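Local coordinates for Dps family protein (Staphylococcus aureus subsp. aureus, PDB 2D5K) that forms a twelve-subunit ferritin-like assembly that probably oxidises and stores iron and, as in other Dps proteins, is associated with compaction of the nucleoid, at residues E58-R62 with D122-M128; L110-I114 with F129-Q133. Numbering follows the deposited sequence.

Contact 1. Residues E58-R62 with D122-M128; sequences ELAER and DDVSEDM
Two helices of the bundle run antiparallel, the axes of helix 58-62 and helix 123-128 lying 10.9 Å apart at 172°. The register pairs R62 with S125 (CA to CA 7.1 Å) and L59 with M128 (7.5 Å). D122 is the N-cap of helix 123-147. With chi1 near 180° its carboxylate reaches over the first turn, OD1 accepting from S125 N at 2.9 Å and OD2 from S125 OG at 2.7 Å. The same D122 OD1 takes a salt bridge from R62 NH2 at 2.8 Å, so the cap also ties the helix start to its neighbour. R62 spans the gap with chi1 t, chi2 p and chi3 t. V124 CG1 lies over one face of its guanidinium, 3.4 Å from R62 NE, while S125 OG sits near the guanidinium plane and accepts from R62 NE at 3.2 Å. Helices 38-65 and 123-147 belong to the four-helix bundle of the ferritin-like fold, and in the dodecamer R62 NH1 makes a salt bridge to D137 of a second subunit. One turn on from V124, M128 (chi1 m, then extended) points across: its SD reaches R62 CB at 3.6 Å, and its CB meets L59 CD2 at 3.9 Å. E58, extended, brings OE2 to 3.7 Å from M128 CG, and a water donates to both E58 OE1 (2.6 Å) and M128 O (2.7 Å).

Contact 2. Residues L110-I114 with F129-Q133; sequences LENAI and FIGMQ
Helix segments 110-114 and 129-133 cross at -161°, nearly antiparallel, with axes 9.6 Å apart at closest approach; I114 and F129 are nearest in register (CA to CA 6.0 Å). Each segment carries an i to i+4 backbone bond, I114 N to L110 O and Q133 N to F129 O, both 2.8 Å. Most of the joint is apolar. L110 (chi1 m, chi2 t) points across: its CD2 meets F129 CD1 at 3.6 Å, its CD1 lies 3.7 Å from both M132 CG and Q133 CA, and both methyls border M132. I114 CG1 lies 3.6 Å from F129 CB. The aromatic contact is a CH-pi interaction: A113 CB stands over the face of the F129 ring (chi1 m), 3.8 Å from its centroid and 11° off the normal. L110, A113, F129 and M132 form part of the hydrophobic interior of the ferritin-like four-helix bundle, between helices 92-120 and 123-147, which follow one another through a short turn; L12 of helix 5-32 also packs on F129. I114 and I130 sit at a subunit interface, on D123 of a neighbouring subunit. Polar contacts involve Q133, which is extended through chi1 and chi2. Q133 NE2 donates to E111 OE1 at 3.3 Å, and a water lies 2.9 Å from E111 OE1 and 2.6 Å from Q133 OE1. I114 CD1 approaches that amide, 3.2 Å from Q133 OE1.

Overall arrangement
Helix 123-147 joins the two contacts: its N-cap and opening turns, 122-128, face helix 38-65 in contact 1, and the next turn, 129-133, packs on helix 92-120 in contact 2. Their centres are 10 Å apart, and they touch: L59 CD1 meets M132 CE at 3.5 Å, and E126 CG lies 3.7 Å from I114 O. Helix 5-32 packs against both, with Q15 touching L59 and L110. Neighbouring subunits cover both. E61 of contact 1 is hydrogen-bonded to H42 of a third subunit, whose H30 and W31 pack nearby, consistent with the inter-subunit ferroxidase site of Dps proteins. A glycerol is hydrogen-bonded to D127, and a bound glycerol lies about 6 Å from the I130 side chain.

Contact 1. Residues E58-R62 with D122-M128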
loop_
_atom_site.group_PDB
_atom_site.type_symbol
_atom_site.label_atom_id
_atom_site.label_comp_id
_atom_site.label_asym_id
_atom_site.label_seq_id
_atom_site.Cartn_x
_atom_site.Cartn_y
_atom_site.Cartn_z
ATOM N N GLU B 58 -24.106 4.102 10.500
ATOM C CA GLU B 58 -23.676 4.356 11.872
ATOM C C GLU B 58 -24.857 4.594 12.803
ATOM O O GLU B 58 -24.972 3.958 13.851
ATOM C CB GLU B 58 -22.747 5.574 11.938
ATOM C CG GLU B 58 -22.362 5.951 13.375
ATOM C CD GLU B 58 -21.663 7.294 13.478
ATOM O OE1 GLU B 58 -22.171 8.273 12.894
ATOM O OE2 GLU B 58 -20.616 7.370 14.158
ATOM N N LEU B 59 -25.735 5.516 12.425
ATOM C CA LEU B 59 -26.884 5.829 13.259
ATOM C C LEU B 59 -27.878 4.676 13.335
ATOM O O LEU B 59 -28.472 4.430 14.385
ATOM C CB LEU B 59 -27.574 7.107 12.760
ATOM C CG LEU B 59 -26.691 8.362 12.717
ATOM C CD1 LEU B 59 -27.574 9.592 12.608
ATOM C CD2 LEU B 59 -25.835 8.463 13.973
ATOM N N ALA B 60 -28.056 3.957 12.232
ATOM C CA ALA B 60 -28.978 2.828 12.230
ATOM C C ALA B 60 -28.495 1.730 13.179
ATOM O O ALA B 60 -29.292 1.136 13.903
ATOM C CB ALA B 60 -29.124 2.265 10.821
ATOM N N GLU B 61 -27.193 1.457 13.180
ATOM C CA GLU B 61 -26.664 0.413 14.052
ATOM C C GLU B 61 -26.588 0.853 15.509
ATOM O O GLU B 61 -26.448 0.022 16.404
ATOM C CB GLU B 61 -25.299 -0.065 13.558
ATOM C CG GLU B 61 -25.347 -0.574 12.119
ATOM C CD GLU B 61 -24.234 -1.543 11.786
ATOM O OE1 GLU B 61 -23.116 -1.386 12.318
ATOM O OE2 GLU B 61 -24.479 -2.459 10.973
ATOM N N ARG B 62 -26.674 2.159 15.751
ATOM C CA ARG B 62 -26.670 2.648 17.125
ATOM C C ARG B 62 -28.075 2.392 17.650
ATOM O O ARG B 62 -28.258 1.967 18.792
ATOM C CB ARG B 62 -26.354 4.147 17.187
ATOM C CG ARG B 62 -26.570 4.761 18.578
ATOM C CD ARG B 62 -25.778 4.009 19.657
ATOM N NE ARG B 62 -26.103 4.479 21.007
ATOM C CZ ARG B 62 -25.731 3.859 22.122
ATOM N NH1 ARG B 62 -25.017 2.740 22.055
ATOM N NH2 ARG B 62 -26.082 4.348 23.307
ATOM N N ASP B 122 -27.823 9.307 26.989
ATOM C CA ASP B 122 -27.305 8.513 25.878
ATOM C C ASP B 122 -26.141 9.307 25.315
ATOM O O ASP B 122 -26.275 10.031 24.327
ATOM C CB ASP B 122 -28.365 8.313 24.796
ATOM C CG ASP B 122 -27.912 7.346 23.718
ATOM O OD1 ASP B 122 -26.689 7.099 23.615
ATOM O OD2 ASP B 122 -28.771 6.839 22.968
ATOM N N ASP B 123 -24.992 9.165 25.956
ATOM C CA ASP B 123 -23.807 9.901 25.557
ATOM C C ASP B 123 -23.168 9.385 24.276
ATOM O O ASP B 123 -22.418 10.108 23.621
ATOM C CB ASP B 123 -22.821 9.896 26.721
ATOM C CG ASP B 123 -23.473 10.372 28.011
ATOM O OD1 ASP B 123 -23.994 11.504 28.019
ATOM O OD2 ASP B 123 -23.483 9.614 29.004
ATOM N N VAL B 124 -23.470 8.141 23.918
ATOM C CA VAL B 124 -22.932 7.568 22.689
ATOM C C VAL B 124 -23.647 8.213 21.499
ATOM O O VAL B 124 -23.006 8.679 20.558
ATOM C CB VAL B 124 -23.136 6.039 22.642
ATOM C CG1 VAL B 124 -22.842 5.509 21.237
ATOM C CG2 VAL B 124 -22.209 5.368 23.652
ATOM N N SER B 125 -24.974 8.243 21.545
ATOM C CA SER B 125 -25.738 8.851 20.457
ATOM C C SER B 125 -25.411 10.333 20.386
ATOM O O SER B 125 -25.323 10.911 19.304
ATOM C CB SER B 125 -27.241 8.656 20.674
ATOM O OG SER B 125 -27.588 7.283 20.573
ATOM N N GLU B 126 -25.225 10.946 21.550
ATOM C CA GLU B 126 -24.896 12.362 21.600
ATOM C C GLU B 126 -23.602 12.599 20.829
ATOM O O GLU B 126 -23.511 13.516 20.014
ATOM C CB GLU B 126 -24.726 12.820 23.053
ATOM C CG GLU B 126 -24.353 14.291 23.186
ATOM C CD GLU B 126 -24.139 14.715 24.626
ATOM O OE1 GLU B 126 -24.131 13.838 25.516
ATOM O OE2 GLU B 126 -23.969 15.926 24.867
ATOM N N ASP B 127 -22.608 11.752 21.084
ATOM C CA ASP B 127 -21.311 11.861 20.424
ATOM C C ASP B 127 -21.438 11.684 18.913
ATOM O O ASP B 127 -20.757 12.365 18.142
ATOM C CB ASP B 127 -20.348 10.815 20.998
ATOM C CG ASP B 127 -18.948 10.939 20.435
ATOM O OD1 ASP B 127 -18.357 12.034 20.542
ATOM O OD2 ASP B 127 -18.436 9.936 19.891
ATOM N N MET B 128 -22.306 10.771 18.489
ATOM C CA MET B 128 -22.513 10.539 17.064
ATOM C C MET B 128 -23.133 11.762 16.404
ATOM O O MET B 128 -22.759 12.129 15.288
ATOM C CB MET B 128 -23.396 9.314 16.848
ATOM C CG MET B 128 -22.672 8.018 17.163
ATOM S SD MET B 128 -23.689 6.578 16.843
ATOM C CE MET B 128 -22.577 5.254 17.394
HETATM O O HOH W 1 -21.278 10.616 13.605
#

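Contact 2. Residues L110-I114 with F129-Q133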
loop_
_atom_site.group_PDB
_atom_site.type_symbol
_atom_site.label_atom_id
_atom_site.label_comp_id
_atom_site.label_asym_id
_atom_site.label_seq_id
_atom_site.Cartn_x
_atom_site.Cartn_y
_atom_site.Cartn_z
ATOM N N LEU B 110 -29.732 18.829 14.650
ATOM C CA LEU B 110 -28.712 18.142 15.429
ATOM C C LEU B 110 -28.423 18.836 16.758
ATOM O O LEU B 110 -28.115 18.176 17.747
ATOM C CB LEU B 110 -27.425 18.000 14.608
ATOM C CG LEU B 110 -27.498 17.009 13.442
ATOM C CD1 LEU B 110 -26.249 17.122 12.588
ATOM C CD2 LEU B 110 -27.649 15.589 13.983
ATOM N N GLU B 111 -28.525 20.163 16.786
ATOM C CA GLU B 111 -28.278 20.898 18.022
ATOM C C GLU B 111 -29.289 20.411 19.061
ATOM O O GLU B 111 -28.940 20.144 20.212
ATOM C CB GLU B 111 -28.432 22.408 17.784
ATOM C CG GLU B 111 -28.134 23.297 18.996
ATOM C CD GLU B 111 -26.663 23.326 19.402
ATOM O OE1 GLU B 111 -25.815 22.731 18.696
ATOM O OE2 GLU B 111 -26.350 23.959 20.439
ATOM N N ASN B 112 -30.542 20.271 18.638
ATOM C CA ASN B 112 -31.605 19.804 19.520
ATOM C C ASN B 112 -31.409 18.330 19.874
ATOM O O ASN B 112 -31.595 17.931 21.021
ATOM C CB ASN B 112 -32.967 20.009 18.853
ATOM C CG ASN B 112 -34.122 19.591 19.743
ATOM O OD1 ASN B 112 -34.247 20.051 20.876
ATOM N ND2 ASN B 112 -34.977 18.716 19.229
ATOM N N ALA B 113 -31.023 17.527 18.887
ATOM C CA ALA B 113 -30.802 16.098 19.099
ATOM C C ALA B 113 -29.698 15.850 20.122
ATOM O O ALA B 113 -29.778 14.917 20.925
ATOM C CB ALA B 113 -30.445 15.422 17.772
ATOM N N ILE B 114 -28.658 16.679 20.072
ATOM C CA ILE B 114 -27.530 16.568 20.991
ATOM C C ILE B 114 -28.004 16.811 22.422
ATOM O O ILE B 114 -27.626 16.092 23.351
ATOM C CB ILE B 114 -26.435 17.590 20.605
ATOM C CG1 ILE B 114 -25.759 17.137 19.305
ATOM C CG2 ILE B 114 -25.422 17.750 21.737
ATOM C CD1 ILE B 114 -25.013 18.245 18.576
ATOM N N PHE B 129 -24.081 12.394 17.089
ATOM C CA PHE B 129 -24.709 13.592 16.546
ATOM C C PHE B 129 -23.672 14.704 16.435
ATOM O O PHE B 129 -23.686 15.477 15.480
ATOM C CB PHE B 129 -25.861 14.058 17.440
ATOM C CG PHE B 129 -27.074 13.174 17.385
ATOM C CD1 PHE B 129 -27.580 12.736 16.162
ATOM C CD2 PHE B 129 -27.741 12.814 18.552
ATOM C CE1 PHE B 129 -28.737 11.954 16.104
ATOM C CE2 PHE B 129 -28.896 12.034 18.502
ATOM C CZ PHE B 129 -29.393 11.606 17.274
ATOM N N ILE B 130 -22.780 14.790 17.420
ATOM C CA ILE B 130 -21.735 15.812 17.418
ATOM C C ILE B 130 -20.814 15.614 16.221
ATOM O O ILE B 130 -20.480 16.567 15.519
ATOM C CB ILE B 130 -20.867 15.754 18.698
ATOM C CG1 ILE B 130 -21.734 15.964 19.940
ATOM C CG2 ILE B 130 -19.763 16.807 18.622
ATOM C CD1 ILE B 130 -22.406 17.284 19.997
ATOM N N GLY B 131 -20.395 14.372 16.004
ATOM C CA GLY B 131 -19.523 14.076 14.880
ATOM C C GLY B 131 -20.177 14.476 13.570
ATOM O O GLY B 131 -19.533 15.044 12.690
ATOM N N MET B 132 -21.464 14.175 13.438
ATOM C CA MET B 132 -22.203 14.520 12.227
ATOM C C MET B 132 -22.312 16.036 12.062
ATOM O O MET B 132 -22.090 16.570 10.976
ATOM C CB MET B 132 -23.608 13.912 12.268
ATOM C CG MET B 132 -24.473 14.288 11.068
ATOM S SD MET B 132 -26.146 13.617 11.156
ATOM C CE MET B 132 -25.856 11.939 10.618
ATOM N N GLN B 133 -22.652 16.731 13.142
ATOM C CA GLN B 133 -22.782 18.183 13.075
ATOM C C GLN B 133 -21.451 18.826 12.683
ATOM O O GLN B 133 -21.424 19.833 11.975
ATOM C CB GLN B 133 -23.259 18.736 14.421
ATOM C CG GLN B 133 -23.617 20.222 14.387
ATOM C CD GLN B 133 -24.090 20.729 15.732
ATOM O OE1 GLN B 133 -23.484 20.430 16.759
ATOM N NE2 GLN B 133 -25.173 21.511 15.734
HETATM O O HOH W 2 -22.993 22.189 18.605
#